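Local coordinates for protein TRAP dicarboxylate transporter-DctP subunit (Rhodobacter sphaeroides, PDB 4PE3) that probably captures a small solute, perhaps an organic acid, in the periplasm and hands it to a TRAP membrane transporter, at residues 31-39 and 88-98; 144-155 and 238-249. All blocks are in the same frame, centred on the assembly; numbering follows the deposited sequence.

Contact 1: 31-39 and 88-98; sequences HHFRFQSSD and LIDGHITDTSY. With ZN (zinc ion), chain G.
Arg34 and Asp90 are joined by the main chain of both and by the carboxylate of Asp90, just ahead of strand 91-95, where it meets the parallel strand 32-37. Arg34 N gives Asp90 OD2 a nearly straight bond (2.9 Å, 166°) on the anti lone pair of the carboxylate. The side-chain oxygen thus takes the place that a backbone carbonyl would hold in a continued parallel ladder; with Asp90 CG beside its own N (chi1 -60°), OD2 is turned to meet it. In return Arg34 O accepts from two donors, Asp90 N at 2.7 Å, in the carbonyl plane, and Gly91 N at 3.1 Å, tilted out of it. The guanidinium does not turn back to the carboxylate. Its chain bends at chi3 (77°) and puts NH1 2.8 Å from Leu88 O, which lies in the guanidinium plane at its edge.

Next along the strand, Phe35 lays its ring over Gly91, whose CA stands 3.7 Å from the ring centroid, almost on the normal: a CH-pi contact. A side chain on Gly91 would run into this ring. Gln36 bonds through its N to Gly91 O and through its O to Ile93 N, while its amide end is held by Ile74 and Val75.

At the far end Ser38 N bonds to Ile93 O. Ser38 CB sits 3.3 Å from Thr94 OG1 and touches the edge of the Tyr98 ring at CE2, 3.7 Å away. A water joins Ser38 O to Tyr98 OH, and Tyr77 meets that ring edge-to-face. Beyond the other end, His31 NE2 binds a zinc ion together with two waters.

The two strands are neighbours in the 2-1-3-5-4 sheet, 91-95 in the middle and 32-37 beside strand 65-69, an order characteristic of class II periplasmic solute-binding proteins.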
loop_
_atom_site.group_PDB
_atom_site.type_symbol
_atom_site.label_atom_id
_atom_site.label_comp_id
_atom_site.label_asym_id
_atom_site.label_seq_id
_atom_site.Cartn_x
_atom_site.Cartn_y
_atom_site.Cartn_z
ATOM N N HIS A 31 8.917 -21.473 -20.277
ATOM C CA HIS A 31 7.629 -21.087 -19.717
ATOM C C HIS A 31 7.324 -19.646 -20.058
ATOM O O HIS A 31 8.205 -18.793 -20.000
ATOM C CB HIS A 31 7.630 -21.237 -18.200
ATOM C CG HIS A 31 8.048 -22.590 -17.730
ATOM N ND1 HIS A 31 7.150 -23.613 -17.512
ATOM C CD2 HIS A 31 9.270 -23.092 -17.437
ATOM C CE1 HIS A 31 7.801 -24.685 -17.104
ATOM N NE2 HIS A 31 9.088 -24.394 -17.043
ATOM N N HIS A 32 6.064 -19.384 -20.380
ATOM C CA HIS A 32 5.609 -18.054 -20.738
ATOM C C HIS A 32 4.352 -17.748 -19.923
ATOM O O HIS A 32 3.320 -18.402 -20.097
ATOM C CB HIS A 32 5.334 -17.997 -22.239
ATOM C CG HIS A 32 6.487 -18.466 -23.071
ATOM N ND1 HIS A 32 7.531 -17.644 -23.435
ATOM C CD2 HIS A 32 6.763 -19.680 -23.603
ATOM C CE1 HIS A 32 8.399 -18.330 -24.158
ATOM N NE2 HIS A 32 7.956 -19.568 -24.277
ATOM N N PHE A 33 4.446 -16.790 -19.006
ATOM C CA PHE A 33 3.343 -16.498 -18.097
ATOM C C PHE A 33 2.810 -15.082 -18.297
ATOM O O PHE A 33 3.555 -14.111 -18.180
ATOM C CB PHE A 33 3.794 -16.583 -16.639
ATOM C CG PHE A 33 4.324 -17.936 -16.225
ATOM C CD1 PHE A 33 3.674 -19.117 -16.564
ATOM C CD2 PHE A 33 5.479 -18.008 -15.466
ATOM C CE1 PHE A 33 4.180 -20.337 -16.144
ATOM C CE2 PHE A 33 5.985 -19.234 -15.061
ATOM C CZ PHE A 33 5.339 -20.379 -15.402
ATOM N N ARG A 34 1.510 -14.972 -18.496
ATOM C CA ARG A 34 0.850 -13.678 -18.698
ATOM C C ARG A 34 0.305 -13.146 -17.369
ATOM O O ARG A 34 -0.492 -13.833 -16.701
ATOM C CB ARG A 34 -0.281 -13.852 -19.706
ATOM C CG ARG A 34 0.055 -14.844 -20.814
ATOM C CD ARG A 34 -1.198 -15.354 -21.484
ATOM N NE ARG A 34 -1.741 -14.368 -22.411
ATOM C CZ ARG A 34 -3.027 -14.047 -22.523
ATOM N NH1 ARG A 34 -3.950 -14.625 -21.761
ATOM N NH2 ARG A 34 -3.392 -13.141 -23.421
ATOM N N PHE A 35 0.760 -11.962 -16.987
ATOM C CA PHE A 35 0.338 -11.303 -15.763
ATOM C C PHE A 35 -0.445 -10.049 -16.067
ATOM O O PHE A 35 -0.022 -9.264 -16.908
ATOM C CB PHE A 35 1.559 -10.885 -14.960
ATOM C CG PHE A 35 2.108 -11.948 -14.083
ATOM C CD1 PHE A 35 2.592 -13.130 -14.608
ATOM C CD2 PHE A 35 2.170 -11.748 -12.709
ATOM C CE1 PHE A 35 3.113 -14.096 -13.778
ATOM C CE2 PHE A 35 2.693 -12.725 -11.884
ATOM C CZ PHE A 35 3.153 -13.897 -12.425
ATOM N N GLN A 36 -1.580 -9.844 -15.428
ATOM C CA GLN A 36 -2.326 -8.622 -15.578
ATOM C C GLN A 36 -2.099 -7.677 -14.405
ATOM O O GLN A 36 -2.148 -8.089 -13.236
ATOM C CB GLN A 36 -3.803 -8.900 -15.725
ATOM C CG GLN A 36 -4.532 -7.661 -16.174
ATOM C CD GLN A 36 -5.975 -7.894 -16.475
ATOM O OE1 GLN A 36 -6.324 -8.458 -17.519
ATOM N NE2 GLN A 36 -6.842 -7.474 -15.559
ATOM N N SER A 37 -1.821 -6.416 -14.706
ATOM C CA SER A 37 -1.589 -5.365 -13.723
ATOM C C SER A 37 -2.911 -4.748 -13.322
ATOM O O SER A 37 -3.890 -4.838 -14.049
ATOM C CB SER A 37 -0.708 -4.305 -14.378
ATOM O OG SER A 37 -0.424 -3.260 -13.448
ATOM N N SER A 38 -2.935 -4.091 -12.168
ATOM C CA SER A 38 -4.049 -3.198 -11.830
ATOM C C SER A 38 -3.871 -1.778 -12.398
ATOM O O SER A 38 -4.754 -0.940 -12.273
ATOM C CB SER A 38 -4.216 -3.134 -10.303
ATOM O OG SER A 38 -3.005 -2.731 -9.719
ATOM N N ASP A 39 -2.727 -1.504 -13.015
ATOM C CA ASP A 39 -2.458 -0.183 -13.565
ATOM C C ASP A 39 -2.550 -0.193 -15.089
ATOM O O ASP A 39 -2.353 -1.228 -15.739
ATOM C CB ASP A 39 -1.084 0.272 -13.118
ATOM C CG ASP A 39 -0.989 0.443 -11.620
ATOM O OD1 ASP A 39 -1.859 1.118 -11.056
ATOM O OD2 ASP A 39 -0.063 -0.107 -10.998
ATOM N N LEU A 88 -6.779 -18.532 -17.774
ATOM C CA LEU A 88 -7.013 -17.463 -18.742
ATOM C C LEU A 88 -5.884 -16.413 -18.712
ATOM O O LEU A 88 -5.483 -15.863 -19.738
ATOM C CB LEU A 88 -8.369 -16.824 -18.461
ATOM C CG LEU A 88 -8.747 -15.619 -19.318
ATOM C CD1 LEU A 88 -8.705 -15.981 -20.805
ATOM C CD2 LEU A 88 -10.128 -15.118 -18.924
ATOM N N ILE A 89 -5.392 -16.124 -17.515
ATOM C CA ILE A 89 -4.115 -15.436 -17.341
ATOM C C ILE A 89 -3.344 -16.287 -16.327
ATOM O O ILE A 89 -3.906 -17.248 -15.773
ATOM C CB ILE A 89 -4.279 -13.993 -16.822
ATOM C CG1 ILE A 89 -5.004 -13.976 -15.475
ATOM C CG2 ILE A 89 -5.024 -13.125 -17.833
ATOM C CD1 ILE A 89 -5.111 -12.568 -14.893
ATOM N N ASP A 90 -2.070 -15.991 -16.110
ATOM C CA ASP A 90 -1.226 -16.788 -15.217
ATOM C C ASP A 90 -0.883 -16.114 -13.893
ATOM O O ASP A 90 -0.494 -16.796 -12.948
ATOM C CB ASP A 90 0.062 -17.173 -15.934
ATOM C CG ASP A 90 -0.201 -17.979 -17.179
ATOM O OD1 ASP A 90 -0.872 -19.029 -17.098
ATOM O OD2 ASP A 90 0.231 -17.543 -18.267
ATOM N N GLY A 91 -1.007 -14.799 -13.811
ATOM C CA GLY A 91 -0.763 -14.111 -12.560
ATOM C C GLY A 91 -1.303 -12.708 -12.604
ATOM O O GLY A 91 -1.905 -12.276 -13.599
ATOM N N HIS A 92 -1.098 -11.991 -11.506
ATOM C CA HIS A 92 -1.435 -10.567 -11.439
ATOM C C HIS A 92 -0.476 -9.786 -10.574
ATOM O O HIS A 92 0.252 -10.358 -9.741
ATOM C CB HIS A 92 -2.899 -10.326 -11.012
ATOM C CG HIS A 92 -3.261 -10.811 -9.634
ATOM N ND1 HIS A 92 -4.572 -11.018 -9.277
ATOM C CD2 HIS A 92 -2.520 -11.044 -8.521
ATOM C CE1 HIS A 92 -4.625 -11.399 -8.008
ATOM N NE2 HIS A 92 -3.395 -11.437 -7.536
ATOM N N ILE A 93 -0.457 -8.483 -10.810
ATOM C CA ILE A 93 0.222 -7.533 -9.941
ATOM C C ILE A 93 -0.878 -6.548 -9.619
ATOM O O ILE A 93 -1.254 -5.735 -10.466
ATOM C CB ILE A 93 1.415 -6.841 -10.635
ATOM C CG1 ILE A 93 2.422 -7.858 -11.168
ATOM C CG2 ILE A 93 2.072 -5.882 -9.646
ATOM C CD1 ILE A 93 3.619 -7.264 -11.878
ATOM N N THR A 94 -1.441 -6.621 -8.410
ATOM C CA THR A 94 -2.681 -5.913 -8.157
ATOM C C THR A 94 -2.876 -5.496 -6.698
ATOM O O THR A 94 -2.157 -5.937 -5.815
ATOM C CB THR A 94 -3.890 -6.755 -8.632
ATOM O OG1 THR A 94 -5.043 -5.913 -8.718
ATOM C CG2 THR A 94 -4.159 -7.912 -7.674
ATOM N N ASP A 95 -3.857 -4.640 -6.497
ATOM C CA ASP A 95 -4.171 -4.057 -5.203
ATOM C C ASP A 95 -4.987 -5.066 -4.452
ATOM O O ASP A 95 -6.137 -5.339 -4.792
ATOM C CB ASP A 95 -5.000 -2.795 -5.458
ATOM C CG ASP A 95 -5.246 -1.965 -4.226
ATOM O OD1 ASP A 95 -5.472 -2.518 -3.136
ATOM O OD2 ASP A 95 -5.246 -0.720 -4.376
ATOM N N THR A 96 -4.408 -5.625 -3.395
ATOM C CA THR A 96 -5.068 -6.672 -2.613
ATOM C C THR A 96 -6.367 -6.181 -1.964
ATOM O O THR A 96 -7.279 -6.967 -1.707
ATOM C CB THR A 96 -4.080 -7.233 -1.561
ATOM O OG1 THR A 96 -2.943 -7.764 -2.250
ATOM C CG2 THR A 96 -4.709 -8.317 -0.679
ATOM N N SER A 97 -6.487 -4.872 -1.765
ATOM C CA SER A 97 -7.708 -4.326 -1.199
ATOM C C SER A 97 -8.923 -4.539 -2.106
ATOM O O SER A 97 -10.057 -4.493 -1.628
ATOM C CB SER A 97 -7.544 -2.841 -0.891
ATOM O OG SER A 97 -7.611 -2.081 -2.066
ATOM N N TYR A 98 -8.687 -4.791 -3.389
ATOM C CA TYR A 98 -9.782 -5.061 -4.315
ATOM C C TYR A 98 -10.623 -6.261 -3.903
ATOM O O TYR A 98 -11.766 -6.417 -4.342
ATOM C CB TYR A 98 -9.230 -5.325 -5.709
ATOM C CG TYR A 98 -8.660 -4.124 -6.440
ATOM C CD1 TYR A 98 -9.005 -2.823 -6.094
ATOM C CD2 TYR A 98 -7.776 -4.305 -7.487
ATOM C CE1 TYR A 98 -8.479 -1.731 -6.793
ATOM C CE2 TYR A 98 -7.256 -3.233 -8.181
ATOM C CZ TYR A 98 -7.606 -1.956 -7.823
ATOM O OH TYR A 98 -7.078 -0.898 -8.533
HETATM ZN ZN ZN G . 10.340 -25.987 -16.812
HETATM O O HOH W 1 -7.474 -0.853 -11.279
HETATM O O HOH W 2 10.092 -27.464 -18.281
HETATM O O HOH W 3 10.212 -26.414 -14.717
#

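Contact 2: 144-155 and 238-249. With ZN (zinc ion), chain F.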
loop_
_atom_site.group_PDB
_atom_site.type_symbol
_atom_site.label_atom_id
_atom_site.label_comp_id
_atom_site.label_asym_id
_atom_site.label_seq_id
_atom_site.Cartn_x
_atom_site.Cartn_y
_atom_site.Cartn_z
ATOM N N LEU A 144 -4.126 -19.521 -6.069
ATOM C CA LEU A 144 -3.000 -18.606 -6.286
ATOM C C LEU A 144 -1.860 -18.854 -5.307
ATOM O O LEU A 144 -2.090 -19.267 -4.159
ATOM C CB LEU A 144 -3.443 -17.153 -6.140
ATOM C CG LEU A 144 -4.112 -16.473 -7.314
ATOM C CD1 LEU A 144 -5.338 -17.173 -7.804
ATOM C CD2 LEU A 144 -4.464 -15.045 -6.911
ATOM N N GLN A 145 -0.638 -18.632 -5.759
ATOM C CA GLN A 145 0.530 -18.570 -4.910
ATOM C C GLN A 145 0.960 -17.114 -4.821
ATOM O O GLN A 145 1.096 -16.447 -5.847
ATOM C CB GLN A 145 1.665 -19.379 -5.507
ATOM C CG GLN A 145 2.877 -19.387 -4.617
ATOM C CD GLN A 145 2.650 -20.181 -3.344
ATOM O OE1 GLN A 145 1.664 -20.928 -3.212
ATOM N NE2 GLN A 145 3.560 -20.024 -2.387
ATOM N N PHE A 146 1.146 -16.602 -3.606
ATOM C CA PHE A 146 1.681 -15.244 -3.366
ATOM C C PHE A 146 3.193 -15.305 -3.526
ATOM O O PHE A 146 3.855 -16.073 -2.843
ATOM C CB PHE A 146 1.299 -14.770 -1.957
ATOM C CG PHE A 146 1.909 -13.455 -1.566
ATOM C CD1 PHE A 146 1.435 -12.283 -2.099
ATOM C CD2 PHE A 146 2.947 -13.395 -0.655
ATOM C CE1 PHE A 146 1.983 -11.066 -1.737
ATOM C CE2 PHE A 146 3.491 -12.171 -0.281
ATOM C CZ PHE A 146 3.014 -11.023 -0.829
ATOM N N ILE A 147 3.729 -14.566 -4.487
ATOM C CA ILE A 147 5.171 -14.533 -4.728
ATOM C C ILE A 147 5.854 -13.480 -3.851
ATOM O O ILE A 147 6.808 -13.792 -3.141
ATOM C CB ILE A 147 5.488 -14.259 -6.203
ATOM C CG1 ILE A 147 4.905 -15.378 -7.064
ATOM C CG2 ILE A 147 7.003 -14.159 -6.431
ATOM C CD1 ILE A 147 4.799 -15.025 -8.531
ATOM N N GLY A 148 5.371 -12.241 -3.897
ATOM C CA GLY A 148 5.936 -11.202 -3.060
ATOM C C GLY A 148 5.164 -9.907 -3.152
ATOM O O GLY A 148 4.219 -9.762 -3.922
ATOM N N VAL A 149 5.602 -8.952 -2.335
ATOM C CA VAL A 149 4.865 -7.728 -2.121
ATOM C C VAL A 149 5.562 -6.543 -2.784
ATOM O O VAL A 149 6.787 -6.530 -2.974
ATOM C CB VAL A 149 4.666 -7.480 -0.584
ATOM C CG1 VAL A 149 5.956 -7.003 0.071
ATOM C CG2 VAL A 149 3.560 -6.509 -0.357
ATOM N N SER A 150 4.764 -5.546 -3.149
ATOM C CA SER A 150 5.282 -4.261 -3.574
ATOM C C SER A 150 4.323 -3.205 -3.077
ATOM O O SER A 150 3.376 -3.510 -2.383
ATOM C CB SER A 150 5.383 -4.248 -5.090
ATOM O OG SER A 150 4.153 -4.625 -5.691
ATOM N N THR A 151 4.580 -1.945 -3.416
ATOM C CA THR A 151 3.662 -0.877 -3.058
ATOM C C THR A 151 3.765 0.319 -4.015
ATOM O O THR A 151 4.835 0.621 -4.511
ATOM C CB THR A 151 3.939 -0.418 -1.601
ATOM O OG1 THR A 151 3.038 0.635 -1.231
ATOM C CG2 THR A 151 5.350 0.078 -1.479
ATOM N N PRO A 152 2.651 1.017 -4.232
ATOM C CA PRO A 152 2.741 2.309 -4.926
ATOM C C PRO A 152 3.182 3.447 -3.990
ATOM O O PRO A 152 3.257 4.605 -4.425
ATOM C CB PRO A 152 1.311 2.550 -5.392
ATOM C CG PRO A 152 0.481 1.847 -4.352
ATOM C CD PRO A 152 1.255 0.616 -3.995
ATOM N N GLY A 153 3.438 3.136 -2.721
ATOM C CA GLY A 153 4.084 4.093 -1.833
ATOM C C GLY A 153 3.336 4.429 -0.558
ATOM O O GLY A 153 2.109 4.358 -0.499
ATOM N N LEU A 154 4.099 4.772 0.469
ATOM C CA LEU A 154 3.528 5.367 1.676
ATOM C C LEU A 154 3.069 6.771 1.313
ATOM O O LEU A 154 3.866 7.572 0.784
ATOM C CB LEU A 154 4.575 5.413 2.771
ATOM C CG LEU A 154 4.198 6.156 4.041
ATOM C CD1 LEU A 154 2.970 5.556 4.711
ATOM C CD2 LEU A 154 5.406 6.195 4.976
ATOM N N GLU A 155 1.796 7.065 1.541
ATOM C CA GLU A 155 1.249 8.392 1.240
ATOM C C GLU A 155 1.779 9.414 2.219
ATOM O O GLU A 155 2.102 9.065 3.358
ATOM C CB GLU A 155 -0.279 8.358 1.281
ATOM C CG GLU A 155 -0.923 7.430 0.225
ATOM C CD GLU A 155 -2.390 7.723 0.011
ATOM O OE1 GLU A 155 -2.952 8.541 0.732
ATOM O OE2 GLU A 155 -3.013 7.108 -0.885
ATOM N N HIS A 238 -0.380 6.950 7.703
ATOM C CA HIS A 238 -1.650 6.249 7.677
ATOM C C HIS A 238 -1.987 5.343 6.506
ATOM O O HIS A 238 -2.797 4.440 6.689
ATOM C CB HIS A 238 -2.802 7.212 7.927
ATOM C CG HIS A 238 -3.347 7.816 6.684
ATOM N ND1 HIS A 238 -2.745 8.873 6.036
ATOM C CD2 HIS A 238 -4.430 7.485 5.945
ATOM C CE1 HIS A 238 -3.431 9.158 4.944
ATOM N NE2 HIS A 238 -4.467 8.340 4.874
ATOM N N SER A 239 -1.416 5.529 5.314
ATOM C CA SER A 239 -1.841 4.761 4.155
ATOM C C SER A 239 -0.654 4.251 3.342
ATOM O O SER A 239 0.131 5.046 2.813
ATOM C CB SER A 239 -2.743 5.589 3.261
ATOM O OG SER A 239 -3.134 4.763 2.163
ATOM N N LEU A 240 -0.511 2.935 3.243
ATOM C CA LEU A 240 0.587 2.318 2.534
ATOM C C LEU A 240 0.025 1.056 1.872
ATOM O O LEU A 240 0.060 -0.029 2.467
ATOM C CB LEU A 240 1.730 1.993 3.504
ATOM C CG LEU A 240 3.120 1.773 2.901
ATOM C CD1 LEU A 240 4.206 1.817 3.993
ATOM C CD2 LEU A 240 3.168 0.465 2.161
ATOM N N PRO A 241 -0.536 1.182 0.664
ATOM C CA PRO A 241 -1.230 0.042 0.059
ATOM C C PRO A 241 -0.313 -1.115 -0.349
ATOM O O PRO A 241 0.792 -0.918 -0.838
ATOM C CB PRO A 241 -1.900 0.642 -1.177
ATOM C CG PRO A 241 -1.937 2.117 -0.931
ATOM C CD PRO A 241 -0.764 2.436 -0.073
ATOM N N LEU A 242 -0.800 -2.335 -0.142
ATOM C CA LEU A 242 -0.093 -3.561 -0.512
ATOM C C LEU A 242 -0.492 -3.969 -1.920
ATOM O O LEU A 242 -1.673 -4.136 -2.209
ATOM C CB LEU A 242 -0.440 -4.684 0.474
ATOM C CG LEU A 242 0.378 -5.964 0.473
ATOM C CD1 LEU A 242 0.215 -6.748 1.763
ATOM C CD2 LEU A 242 -0.057 -6.827 -0.683
ATOM N N VAL A 243 0.509 -4.088 -2.783
ATOM C CA VAL A 243 0.318 -4.649 -4.123
ATOM C C VAL A 243 0.954 -6.031 -4.139
ATOM O O VAL A 243 2.118 -6.212 -3.760
ATOM C CB VAL A 243 0.921 -3.727 -5.194
ATOM C CG1 VAL A 243 1.131 -4.444 -6.488
ATOM C CG2 VAL A 243 0.013 -2.548 -5.377
ATOM N N GLU A 244 0.145 -7.032 -4.453
ATOM C CA GLU A 244 0.635 -8.401 -4.480
ATOM C C GLU A 244 1.083 -8.800 -5.878
ATOM O O GLU A 244 0.486 -8.354 -6.878
ATOM C CB GLU A 244 -0.456 -9.382 -4.032
ATOM C CG GLU A 244 -1.689 -9.443 -4.935
ATOM C CD GLU A 244 -2.721 -10.433 -4.439
ATOM O OE1 GLU A 244 -3.634 -10.024 -3.690
ATOM O OE2 GLU A 244 -2.634 -11.642 -4.796
ATOM N N VAL A 245 2.143 -9.606 -5.937
ATOM C CA VAL A 245 2.555 -10.307 -7.152
ATOM C C VAL A 245 2.294 -11.774 -6.852
ATOM O O VAL A 245 2.903 -12.354 -5.950
ATOM C CB VAL A 245 4.053 -10.097 -7.464
ATOM C CG1 VAL A 245 4.473 -10.836 -8.696
ATOM C CG2 VAL A 245 4.355 -8.609 -7.629
ATOM N N SER A 246 1.343 -12.341 -7.584
ATOM C CA SER A 246 0.858 -13.697 -7.331
ATOM C C SER A 246 0.575 -14.403 -8.651
ATOM O O SER A 246 0.319 -13.738 -9.666
ATOM C CB SER A 246 -0.429 -13.645 -6.530
ATOM O OG SER A 246 -0.239 -12.915 -5.328
HETATM N N MSE A 247 0.573 -15.733 -8.650
HETATM C CA MSE A 247 0.362 -16.470 -9.891
HETATM C C MSE A 247 -0.358 -17.770 -9.628
HETATM O O MSE A 247 -0.574 -18.178 -8.469
HETATM C CB MSE A 247 1.690 -16.715 -10.603
HETATM C CG MSE A 247 2.567 -17.822 -10.049
HETATM SE SE MSE A 247 4.054 -18.225 -11.251
HETATM C CE MSE A 247 2.994 -19.073 -12.633
ATOM N N ASN A 248 -0.717 -18.438 -10.703
ATOM C CA ASN A 248 -1.399 -19.702 -10.639
ATOM C C ASN A 248 -0.586 -20.678 -9.822
ATOM O O ASN A 248 0.575 -20.911 -10.093
ATOM C CB ASN A 248 -1.576 -20.242 -12.054
ATOM C CG ASN A 248 -2.271 -21.599 -12.065
ATOM O OD1 ASN A 248 -1.675 -22.635 -11.766
ATOM N ND2 ASN A 248 -3.545 -21.569 -12.361
ATOM N N LYS A 249 -1.185 -21.265 -8.792
ATOM C CA LYS A 249 -0.413 -22.082 -7.867
ATOM C C LYS A 249 0.022 -23.427 -8.458
ATOM O O LYS A 249 1.137 -23.873 -8.228
ATOM C CB LYS A 249 -1.195 -22.327 -6.601
ATOM C CG LYS A 249 -0.385 -23.114 -5.559
ATOM C CD LYS A 249 -1.039 -23.105 -4.241
ATOM C CE LYS A 249 -0.320 -24.026 -3.325
ATOM N NZ LYS A 249 1.124 -23.713 -3.222
HETATM ZN ZN ZN F . -4.742 8.193 -0.243
HETATM O O HOH W 4 0.084 7.958 4.912
HETATM O O HOH W 5 -5.094 6.479 0.914
HETATM O O HOH W 6 -5.831 7.853 -1.882
#
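Strands 144-150 and 243-248 form the antiparallel margin of the five-stranded sheet, with residues 151-155 leading out toward the second domain and 238-242 coming back from it alongside. At one end Lys249 NZ donates to Gln145 OE1 (2.8 Å) from above the amide plane; the bend of the glutamine chain at chi2 (69°) swings its amide toward the lysine. An alanine here has no ammonium to offer, and the Gln145 amide, left with fewer ties, would probably be freer to turn. Gln145 and Met247, a selenomethionine, exchange backbone bonds.

A classic beta bulge follows: Ile147 N and Gly148 N both donate to Val245 O, at 2.8 and 3.2 Å. Ile147 CD1 rests on Met247 CG (3.9 Å), while the Phe146 ring meets Glu244 CB at its edge. Val149 CG2 presses tightly on Leu242 CG, the side chains crossing at about a right angle.

Past the strands, Thr151 OG1 donates to Pro241 O at 2.8 Å and accepts from Gly153 N in an ST turn. Pro152 packs on Pro241 and Val243. Glu155 N makes an almost straight bond to Ser239 O (2.9 Å, 175°), and its carboxylate binds zinc with both oxygens, each at 2.1 Å, alongside two waters, Asp213 OD1 and the backbone O of Tyr214.

Contact 1 and contact 2 lie 11 Å apart, centre to centre, in one mixed five-stranded sheet, where strands 91-95 and 243-248 are antiparallel neighbours. Both segments of contact 1 precede those of contact 2 in the sequence. Asp90 O meets Asn248 N at 2.8 Å, probably as a hydrogen bond, and the Phe35 ring packs near Ser246 O. Glu244 reaches back with its carboxylate to His92 and Thr96. Contact 1 pairs two of the three parallel neighbours, strand 65-69 being the third. In contact 2 the chain leaves edge strand 144-150 for the second domain and comes back from it into 243-248, consistent with a hinge that lets a binding protein open and close.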